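Long-range contacts in superoxide dismutase (Anaplasma phagocytophilum, PDB 3JS4), which probably destroys toxic superoxide radicals, converting them to oxygen and hydrogen peroxide by alternate reduction and oxidation of a bound iron ion: residues F92-N100 / A168-T176; G147-E157 / G178-W188. One frame throughout, in Å; residues are numbered along the deposited sequence.

Of the paired segments, 92-100, on helix 89-106 of the alpha-hairpin domain, comes first along the chain; strand 149-156 follows in the C-terminal domain and turns back into strand 161-168. Interaction 1 closes a loop of 67 residues when the segment 168-176 returns to the helix. Interaction 2 closes a shorter one of 20 residues, pairing strand 179-186 with strand 149-156. Because the segments alternate along the chain, the two contacts cross rather than nest. They meet at Asn169, whose backbone probably bonds to Ser148 and Trp188, and they share the sodium ion. Interaction 1 ties the two domains together, whereas interaction 2 joins strands within the C-terminal domain, ending at the iron.

Interaction 1. Residues F92-N100 / A168-T176; sequences FNNAAQIWN and ANADSPLLT. With NA (sodium ion), chain F.
Ala170 comes closest to the segment 92-100 of helix 89-106 opposite Gln97, with 5.7 Å between their CA atoms, just where a type II' turn from Ala168 to Asp171 ends the incoming strand; a short 3-10 segment, 173-175, follows. The methyl group of Ala170 settles on the helix surface, its CB 3.8 Å from Ala96 CB and bordered by the bent side chain of Gln97. Beside it, the amide of Asn100 makes the one hydrogen bond across the contact: ND2 donates to Ala170 O at 3.1 Å, arriving from above the carbonyl plane. The same ND2 donates to Gln97 OE1, again at 3.1 Å, and both acceptors lie close to the plane of the Asn100 amide, so the pair of bonds fixes its rotation. The oxygen OD1 is thereby turned to Ser172 CB.

Two aromatic side chains flank this polar centre. With its CG anti to the backbone N (chi1 -169°), Trp99 swings its indole under Leu174, and CD1 of the leucine sits over the five-membered ring, 3.8 Å from its centroid, in a CH-pi contact. Leu174 is itself steadied by an ST turn, in which its N donates to Ser172 OG. Phe92 reaches in from the other end of the segment; Asp171 OD1 lies at the edge of its ring, 3.5 Å from CZ, while Leu175 CD1 packs nearby. Past the leucines, the carbonyl oxygens of Pro173 and Thr176 bind the sodium ion, together with two waters and the backbone O of Gln179.

Within the alpha-hairpin domain, Gln97 NE2 bonds to Tyr53 OH of helix 39-60 and Phe92 meets His82 of helix 74-83 edge-to-face; across the domains, Asn100 packs on Trp152 of strand 149-156, which Ser172 also touches.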
loop_
_atom_site.group_PDB
_atom_site.type_symbol
_atom_site.label_atom_id
_atom_site.label_comp_id
_atom_site.label_asym_id
_atom_site.label_seq_id
_atom_site.Cartn_x
_atom_site.Cartn_y
_atom_site.Cartn_z
ATOM N N PHE A 92 -12.965 -10.036 3.952
ATOM C CA PHE A 92 -11.634 -9.556 4.301
ATOM C C PHE A 92 -10.740 -9.349 3.074
ATOM O O PHE A 92 -10.167 -8.269 2.890
ATOM C CB PHE A 92 -10.938 -10.489 5.299
ATOM C CG PHE A 92 -9.439 -10.323 5.316
ATOM C CD1 PHE A 92 -8.868 -9.191 5.889
ATOM C CD2 PHE A 92 -8.607 -11.278 4.707
ATOM C CE1 PHE A 92 -7.473 -9.012 5.893
ATOM C CE2 PHE A 92 -7.200 -11.116 4.691
ATOM C CZ PHE A 92 -6.629 -9.973 5.283
ATOM N N ASN A 93 -10.603 -10.385 2.250
ATOM C CA ASN A 93 -9.760 -10.285 1.051
ATOM C C ASN A 93 -10.116 -9.051 0.204
ATOM O O ASN A 93 -9.221 -8.326 -0.252
ATOM C CB ASN A 93 -9.907 -11.537 0.176
ATOM C CG ASN A 93 -9.285 -12.784 0.794
ATOM O OD1 ASN A 93 -8.399 -12.708 1.655
ATOM N ND2 ASN A 93 -9.725 -13.950 0.310
ATOM N N ASN A 94 -11.416 -8.835 -0.041
ATOM C CA ASN A 94 -11.837 -7.716 -0.897
ATOM C C ASN A 94 -11.735 -6.328 -0.261
ATOM O O ASN A 94 -11.220 -5.396 -0.912
ATOM C CB ASN A 94 -13.226 -7.960 -1.535
ATOM C CG ASN A 94 -13.180 -9.089 -2.558
ATOM O OD1 ASN A 94 -12.849 -8.871 -3.726
ATOM N ND2 ASN A 94 -13.449 -10.323 -2.099
ATOM N N ALA A 95 -12.213 -6.198 0.986
ATOM C CA ALA A 95 -12.092 -4.936 1.738
ATOM C C ALA A 95 -10.629 -4.547 1.900
ATOM O O ALA A 95 -10.262 -3.393 1.681
ATOM C CB ALA A 95 -12.746 -5.050 3.116
ATOM N N ALA A 96 -9.790 -5.524 2.261
ATOM C CA ALA A 96 -8.368 -5.280 2.480
ATOM C C ALA A 96 -7.711 -4.860 1.181
ATOM O O ALA A 96 -6.910 -3.913 1.156
ATOM C CB ALA A 96 -7.652 -6.552 3.090
ATOM N N GLN A 97 -8.050 -5.540 0.089
ATOM C CA GLN A 97 -7.476 -5.132 -1.201
ATOM C C GLN A 97 -7.907 -3.734 -1.618
ATOM O O GLN A 97 -7.108 -2.991 -2.215
ATOM C CB GLN A 97 -7.705 -6.182 -2.305
ATOM C CG GLN A 97 -6.843 -7.467 -2.103
ATOM C CD GLN A 97 -5.363 -7.215 -2.321
ATOM O OE1 GLN A 97 -4.667 -6.691 -1.449
ATOM N NE2 GLN A 97 -4.868 -7.611 -3.475
ATOM N N ILE A 98 -9.142 -3.335 -1.288
ATOM C CA ILE A 98 -9.553 -1.966 -1.645
ATOM C C ILE A 98 -8.737 -0.955 -0.833
ATOM O O ILE A 98 -8.179 0.014 -1.380
ATOM C CB ILE A 98 -11.057 -1.683 -1.418
ATOM C CG1 ILE A 98 -11.951 -2.568 -2.300
ATOM C CG2 ILE A 98 -11.342 -0.198 -1.716
ATOM C CD1 ILE A 98 -13.451 -2.583 -1.803
ATOM N N TRP A 99 -8.680 -1.192 0.476
ATOM C CA TRP A 99 -7.926 -0.325 1.400
ATOM C C TRP A 99 -6.451 -0.258 0.970
ATOM O O TRP A 99 -5.868 0.828 0.899
ATOM C CB TRP A 99 -8.041 -0.842 2.859
ATOM C CG TRP A 99 -7.493 0.175 3.890
ATOM C CD1 TRP A 99 -8.234 1.063 4.651
ATOM C CD2 TRP A 99 -6.113 0.399 4.248
ATOM N NE1 TRP A 99 -7.397 1.822 5.440
ATOM C CE2 TRP A 99 -6.094 1.438 5.215
ATOM C CE3 TRP A 99 -4.890 -0.183 3.846
ATOM C CZ2 TRP A 99 -4.896 1.916 5.789
ATOM C CZ3 TRP A 99 -3.694 0.297 4.416
ATOM C CH2 TRP A 99 -3.717 1.335 5.392
ATOM N N ASN A 100 -5.844 -1.411 0.684
ATOM C CA ASN A 100 -4.441 -1.450 0.254
ATOM C C ASN A 100 -4.164 -0.670 -1.040
ATOM O O ASN A 100 -3.149 0.016 -1.159
ATOM C CB ASN A 100 -3.990 -2.889 0.013
ATOM C CG ASN A 100 -3.998 -3.735 1.280
ATOM O OD1 ASN A 100 -3.959 -3.214 2.386
ATOM N ND2 ASN A 100 -4.029 -5.062 1.103
ATOM N N ALA A 168 1.815 -10.958 2.870
ATOM C CA ALA A 168 1.277 -11.844 1.834
ATOM C C ALA A 168 -0.136 -11.423 1.418
ATOM O O ALA A 168 -0.936 -11.006 2.247
ATOM C CB ALA A 168 1.270 -13.316 2.343
ATOM N N ASN A 169 -0.424 -11.567 0.122
ATOM C CA ASN A 169 -1.781 -11.500 -0.416
ATOM C C ASN A 169 -2.470 -10.191 -0.041
ATOM O O ASN A 169 -2.047 -9.145 -0.537
ATOM C CB ASN A 169 -2.559 -12.760 -0.037
ATOM C CG ASN A 169 -1.904 -14.022 -0.587
ATOM O OD1 ASN A 169 -1.239 -13.992 -1.637
ATOM N ND2 ASN A 169 -2.090 -15.128 0.103
ATOM N N ALA A 170 -3.453 -10.226 0.868
ATOM C CA ALA A 170 -4.139 -8.991 1.279
ATOM C C ALA A 170 -3.799 -8.466 2.690
ATOM O O ALA A 170 -4.357 -7.441 3.114
ATOM C CB ALA A 170 -5.681 -9.135 1.133
ATOM N N ASP A 171 -2.899 -9.151 3.394
ATOM C CA ASP A 171 -2.484 -8.765 4.744
ATOM C C ASP A 171 -1.832 -7.373 4.723
ATOM O O ASP A 171 -1.218 -6.980 3.734
ATOM C CB ASP A 171 -1.501 -9.802 5.319
ATOM C CG ASP A 171 -2.159 -11.151 5.601
ATOM O OD1 ASP A 171 -3.384 -11.310 5.407
ATOM O OD2 ASP A 171 -1.440 -12.075 6.013
ATOM N N SER A 172 -1.988 -6.639 5.827
ATOM C CA SER A 172 -1.456 -5.290 5.954
ATOM C C SER A 172 -1.187 -4.993 7.435
ATOM O O SER A 172 -1.614 -5.780 8.318
ATOM C CB SER A 172 -2.449 -4.256 5.424
ATOM O OG SER A 172 -3.503 -4.071 6.364
ATOM N N PRO A 173 -0.501 -3.858 7.713
ATOM C CA PRO A 173 -0.269 -3.422 9.088
ATOM C C PRO A 173 -1.546 -3.173 9.890
ATOM O O PRO A 173 -1.459 -3.114 11.106
ATOM C CB PRO A 173 0.568 -2.133 8.914
ATOM C CG PRO A 173 1.384 -2.418 7.681
ATOM C CD PRO A 173 0.393 -3.148 6.771
ATOM N N LEU A 174 -2.718 -3.053 9.242
ATOM C CA LEU A 174 -3.987 -2.961 9.993
ATOM C C LEU A 174 -4.206 -4.179 10.887
ATOM O O LEU A 174 -4.952 -4.118 11.884
ATOM C CB LEU A 174 -5.196 -2.799 9.057
ATOM C CG LEU A 174 -5.356 -1.510 8.235
ATOM C CD1 LEU A 174 -6.654 -1.583 7.448
ATOM C CD2 LEU A 174 -5.313 -0.226 9.089
ATOM N N LEU A 175 -3.571 -5.285 10.523
ATOM C CA LEU A 175 -3.649 -6.538 11.288
ATOM C C LEU A 175 -2.685 -6.622 12.498
ATOM O O LEU A 175 -2.805 -7.545 13.322
ATOM C CB LEU A 175 -3.433 -7.747 10.354
ATOM C CG LEU A 175 -4.425 -7.904 9.174
ATOM C CD1 LEU A 175 -4.154 -9.187 8.403
ATOM C CD2 LEU A 175 -5.916 -7.828 9.651
ATOM N N THR A 176 -1.743 -5.677 12.589
ATOM C CA THR A 176 -0.679 -5.742 13.609
ATOM C C THR A 176 -0.725 -4.546 14.534
ATOM O O THR A 176 -0.610 -3.407 14.078
ATOM C CB THR A 176 0.719 -5.821 12.937
ATOM O OG1 THR A 176 0.790 -7.024 12.162
ATOM C CG2 THR A 176 1.856 -5.815 13.988
HETATM NA NA NA F . -1.249 -1.507 12.851
HETATM O O HOH W 1 -1.144 -0.369 14.836
HETATM O O HOH W 2 -2.499 0.223 11.980
#

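Interaction 2. Residues G147-E157 / G178-W188; sequences GSGWVWLVYDE and GQLPLATMDVW. With NA (sodium ion), chain F; FE (Fe (III) ion), chain E.
Antiparallel backbone bonds join strand 149-156 to strand 179-186, from Gly149 O, which accepts from Val187 N, to Glu157 N, which donates to Gly178 O. The regular pairing breaks once, at a classic beta bulge where Leu182 and Ala183 both face Leu153; Leu153 O accepts from Leu182 N at 2.9 Å and only weakly from Ala183 N. Val151 O also takes two donors, Met185 N and the hydroxyl Thr184 OG1 (2.9 Å), the latter from above the carbonyl plane.

Ring contacts dominate the face carrying Trp150 and Trp152. Thr184 lies over Trp152, its CB 3.7 Å from the centroid of the six-membered ring, and turns OG1 to the edge of Trp150. The carboxylate of Asp186 stacks on Trp150, the planes 14° apart. Trp188, its NE1 bonded to Asn169 O, points an edge at the face of Trp150 in an offset edge-to-face pair, and Ser148 CB lies over one face of the Trp188 ring. On the opposite face of the sheet, Val151 CG2 lies beside Met185 CE at 3.9 Å.

At one end Gln179 O binds sodium; at the other, Asp186 OD2 binds iron at 2.0 Å, beside His45, His101, His190 and a water. Asp186 OD1 accepts from Trp188 N in an Asx turn. Strand pairing, the carboxylate stack on Trp150 and this turn probably combine to orient an iron-ligand carboxylate.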
loop_
_atom_site.group_PDB
_atom_site.type_symbol
_atom_site.label_atom_id
_atom_site.label_comp_id
_atom_site.label_asym_id
_atom_site.label_seq_id
_atom_site.Cartn_x
_atom_site.Cartn_y
_atom_site.Cartn_z
ATOM N N GLY A 147 5.546 -14.936 -4.073
ATOM C CA GLY A 147 4.134 -14.871 -4.473
ATOM C C GLY A 147 3.603 -13.446 -4.420
ATOM O O GLY A 147 4.358 -12.481 -4.614
ATOM N N SER A 148 2.304 -13.322 -4.165
ATOM C CA SER A 148 1.616 -12.025 -4.187
ATOM C C SER A 148 1.729 -11.333 -2.832
ATOM O O SER A 148 1.740 -12.004 -1.799
ATOM C CB SER A 148 0.117 -12.239 -4.501
ATOM O OG SER A 148 -0.077 -13.034 -5.673
ATOM N N GLY A 149 1.777 -10.000 -2.833
ATOM C CA GLY A 149 1.786 -9.245 -1.581
ATOM C C GLY A 149 2.148 -7.781 -1.682
ATOM O O GLY A 149 2.000 -7.166 -2.746
ATOM N N TRP A 150 2.628 -7.232 -0.560
ATOM C CA TRP A 150 2.821 -5.798 -0.388
ATOM C C TRP A 150 4.091 -5.530 0.438
ATOM O O TRP A 150 4.409 -6.276 1.374
ATOM C CB TRP A 150 1.623 -5.182 0.363
ATOM C CG TRP A 150 0.326 -5.372 -0.350
ATOM C CD1 TRP A 150 -0.488 -6.468 -0.292
ATOM C CD2 TRP A 150 -0.296 -4.453 -1.282
ATOM N NE1 TRP A 150 -1.588 -6.285 -1.112
ATOM C CE2 TRP A 150 -1.495 -5.064 -1.733
ATOM C CE3 TRP A 150 0.028 -3.174 -1.747
ATOM C CZ2 TRP A 150 -2.374 -4.436 -2.655
ATOM C CZ3 TRP A 150 -0.854 -2.546 -2.653
ATOM C CH2 TRP A 150 -2.022 -3.193 -3.108
ATOM N N VAL A 151 4.777 -4.436 0.120
ATOM C CA VAL A 151 5.886 -3.937 0.938
ATOM C C VAL A 151 5.440 -2.638 1.627
ATOM O O VAL A 151 4.837 -1.762 0.992
ATOM C CB VAL A 151 7.123 -3.727 0.059
ATOM C CG1 VAL A 151 8.302 -3.132 0.830
ATOM C CG2 VAL A 151 7.502 -5.057 -0.579
ATOM N N TRP A 152 5.694 -2.547 2.928
ATOM C CA TRP A 152 5.297 -1.379 3.720
ATOM C C TRP A 152 6.488 -0.676 4.375
ATOM O O TRP A 152 7.347 -1.332 4.989
ATOM C CB TRP A 152 4.314 -1.792 4.834
ATOM C CG TRP A 152 3.178 -2.635 4.333
ATOM C CD1 TRP A 152 3.193 -3.975 4.100
ATOM C CD2 TRP A 152 1.869 -2.175 3.958
ATOM N NE1 TRP A 152 1.976 -4.385 3.605
ATOM C CE2 TRP A 152 1.145 -3.304 3.506
ATOM C CE3 TRP A 152 1.241 -0.922 3.964
ATOM C CZ2 TRP A 152 -0.193 -3.227 3.085
ATOM C CZ3 TRP A 152 -0.107 -0.844 3.520
ATOM C CH2 TRP A 152 -0.789 -1.986 3.093
ATOM N N LEU A 153 6.503 0.653 4.291
ATOM C CA LEU A 153 7.270 1.475 5.222
ATOM C C LEU A 153 6.334 1.765 6.393
ATOM O O LEU A 153 5.215 2.261 6.201
ATOM C CB LEU A 153 7.755 2.792 4.578
ATOM C CG LEU A 153 8.527 3.767 5.479
ATOM C CD1 LEU A 153 9.772 3.072 6.092
ATOM C CD2 LEU A 153 8.939 5.060 4.733
ATOM N N VAL A 154 6.767 1.425 7.598
ATOM C CA VAL A 154 5.919 1.628 8.774
ATOM C C VAL A 154 6.669 2.329 9.873
ATOM O O VAL A 154 7.915 2.318 9.879
ATOM C CB VAL A 154 5.360 0.286 9.354
ATOM C CG1 VAL A 154 4.556 -0.459 8.291
ATOM C CG2 VAL A 154 6.502 -0.602 9.936
ATOM N N TYR A 155 5.915 2.929 10.802
ATOM C CA TYR A 155 6.485 3.350 12.073
ATOM C C TYR A 155 6.122 2.343 13.166
ATOM O O TYR A 155 4.947 2.126 13.459
ATOM C CB TYR A 155 6.040 4.762 12.464
ATOM C CG TYR A 155 6.615 5.198 13.796
ATOM C CD1 TYR A 155 7.918 5.665 13.890
ATOM C CD2 TYR A 155 5.865 5.102 14.968
ATOM C CE1 TYR A 155 8.456 6.048 15.108
ATOM C CE2 TYR A 155 6.398 5.476 16.204
ATOM C CZ TYR A 155 7.691 5.948 16.256
ATOM O OH TYR A 155 8.238 6.327 17.455
ATOM N N ASP A 156 7.151 1.739 13.754
ATOM C CA ASP A 156 7.015 0.695 14.754
ATOM C C ASP A 156 7.062 1.371 16.116
ATOM O O ASP A 156 8.117 1.867 16.543
ATOM C CB ASP A 156 8.161 -0.320 14.600
ATOM C CG ASP A 156 8.084 -1.478 15.590
ATOM O OD1 ASP A 156 8.177 -2.634 15.137
ATOM O OD2 ASP A 156 7.940 -1.248 16.807
ATOM N N GLU A 157 5.910 1.399 16.781
ATOM C CA GLU A 157 5.774 2.088 18.066
ATOM C C GLU A 157 6.646 1.532 19.187
ATOM O O GLU A 157 7.042 2.281 20.079
ATOM C CB GLU A 157 4.314 2.120 18.504
ATOM C CG GLU A 157 3.490 3.100 17.678
ATOM C CD GLU A 157 1.986 2.859 17.788
ATOM O OE1 GLU A 157 1.547 2.210 18.769
ATOM O OE2 GLU A 157 1.249 3.323 16.884
ATOM N N GLY A 178 0.497 -1.743 17.045
ATOM C CA GLY A 178 1.748 -0.993 17.226
ATOM C C GLY A 178 2.571 -0.769 15.965
ATOM O O GLY A 178 3.771 -0.524 16.047
ATOM N N GLN A 179 1.923 -0.828 14.803
ATOM C CA GLN A 179 2.602 -0.704 13.528
ATOM C C GLN A 179 1.810 0.237 12.610
ATOM O O GLN A 179 0.760 -0.145 12.068
ATOM C CB GLN A 179 2.727 -2.095 12.907
ATOM C CG GLN A 179 3.757 -2.209 11.834
ATOM C CD GLN A 179 3.893 -3.628 11.314
ATOM O OE1 GLN A 179 4.908 -4.293 11.563
ATOM N NE2 GLN A 179 2.874 -4.107 10.598
ATOM N N LEU A 180 2.276 1.478 12.476
ATOM C CA LEU A 180 1.524 2.480 11.724
ATOM C C LEU A 180 2.008 2.500 10.270
ATOM O O LEU A 180 3.176 2.790 10.022
ATOM C CB LEU A 180 1.674 3.868 12.368
ATOM C CG LEU A 180 1.115 5.068 11.594
ATOM C CD1 LEU A 180 -0.392 5.230 11.797
ATOM C CD2 LEU A 180 1.845 6.346 11.992
ATOM N N PRO A 181 1.117 2.175 9.309
ATOM C CA PRO A 181 1.573 2.174 7.903
ATOM C C PRO A 181 1.767 3.594 7.391
ATOM O O PRO A 181 0.968 4.481 7.716
ATOM C CB PRO A 181 0.426 1.485 7.144
ATOM C CG PRO A 181 -0.789 1.647 8.017
ATOM C CD PRO A 181 -0.294 1.752 9.451
ATOM N N LEU A 182 2.812 3.793 6.588
ATOM C CA LEU A 182 3.155 5.103 6.034
ATOM C C LEU A 182 3.129 5.160 4.514
ATOM O O LEU A 182 2.776 6.194 3.937
ATOM C CB LEU A 182 4.535 5.554 6.527
ATOM C CG LEU A 182 4.804 5.563 8.040
ATOM C CD1 LEU A 182 6.279 5.910 8.337
ATOM C CD2 LEU A 182 3.856 6.525 8.789
ATOM N N ALA A 183 3.552 4.063 3.876
ATOM C CA ALA A 183 3.523 3.927 2.408
ATOM C C ALA A 183 3.582 2.458 2.038
ATOM O O ALA A 183 4.112 1.642 2.804
ATOM C CB ALA A 183 4.704 4.681 1.760
ATOM N N THR A 184 3.051 2.112 0.858
ATOM C CA THR A 184 3.120 0.740 0.399
ATOM C C THR A 184 3.471 0.684 -1.091
ATOM O O THR A 184 3.196 1.613 -1.851
ATOM C CB THR A 184 1.807 -0.071 0.686
ATOM O OG1 THR A 184 2.022 -1.471 0.462
ATOM C CG2 THR A 184 0.644 0.383 -0.201
ATOM N N MET A 185 4.076 -0.431 -1.466
ATOM C CA MET A 185 4.360 -0.802 -2.836
ATOM C C MET A 185 3.766 -2.195 -3.082
ATOM O O MET A 185 4.160 -3.185 -2.438
ATOM C CB MET A 185 5.871 -0.839 -3.053
ATOM C CG MET A 185 6.264 -1.403 -4.417
ATOM S SD MET A 185 8.054 -1.486 -4.675
ATOM C CE MET A 185 8.555 -2.754 -3.495
ATOM N N ASP A 186 2.792 -2.249 -3.979
ATOM C CA ASP A 186 2.159 -3.493 -4.430
ATOM C C ASP A 186 3.198 -4.362 -5.135
ATOM O O ASP A 186 3.828 -3.917 -6.114
ATOM C CB ASP A 186 1.057 -3.096 -5.438
ATOM C CG ASP A 186 0.108 -4.233 -5.800
ATOM O OD1 ASP A 186 0.321 -5.386 -5.407
ATOM O OD2 ASP A 186 -0.866 -3.959 -6.527
ATOM N N VAL A 187 3.403 -5.590 -4.661
ATOM C CA VAL A 187 4.203 -6.544 -5.438
ATOM C C VAL A 187 3.439 -7.765 -6.001
ATOM O O VAL A 187 4.074 -8.750 -6.452
ATOM C CB VAL A 187 5.548 -6.955 -4.729
ATOM C CG1 VAL A 187 6.431 -5.695 -4.479
ATOM C CG2 VAL A 187 5.306 -7.738 -3.474
ATOM N N TRP A 188 2.095 -7.693 -6.024
ATOM C CA TRP A 188 1.366 -8.645 -6.843
ATOM C C TRP A 188 1.909 -8.495 -8.253
ATOM O O TRP A 188 2.191 -7.360 -8.717
ATOM C CB TRP A 188 -0.135 -8.368 -6.860
ATOM C CG TRP A 188 -0.915 -8.805 -5.621
ATOM C CD1 TRP A 188 -0.760 -8.340 -4.333
ATOM C CD2 TRP A 188 -2.012 -9.721 -5.587
ATOM N NE1 TRP A 188 -1.668 -8.950 -3.490
ATOM C CE2 TRP A 188 -2.462 -9.786 -4.237
ATOM C CE3 TRP A 188 -2.681 -10.479 -6.570
ATOM C CZ2 TRP A 188 -3.535 -10.597 -3.838
ATOM C CZ3 TRP A 188 -3.756 -11.296 -6.164
ATOM C CH2 TRP A 188 -4.163 -11.344 -4.809
HETATM NA NA NA F . -1.249 -1.507 12.851
HETATM FE FE FE E . -2.700 -4.621 -7.119
HETATM O O HOH W 3 5.287 -2.131 17.796
HETATM O O HOH W 4 7.578 -3.195 12.302
HETATM O O HOH W 1 -1.144 -0.369 14.836
HETATM O O HOH W 5 -2.736 -6.178 -5.495
HETATM O O HOH W 2 -2.499 0.223 11.980
#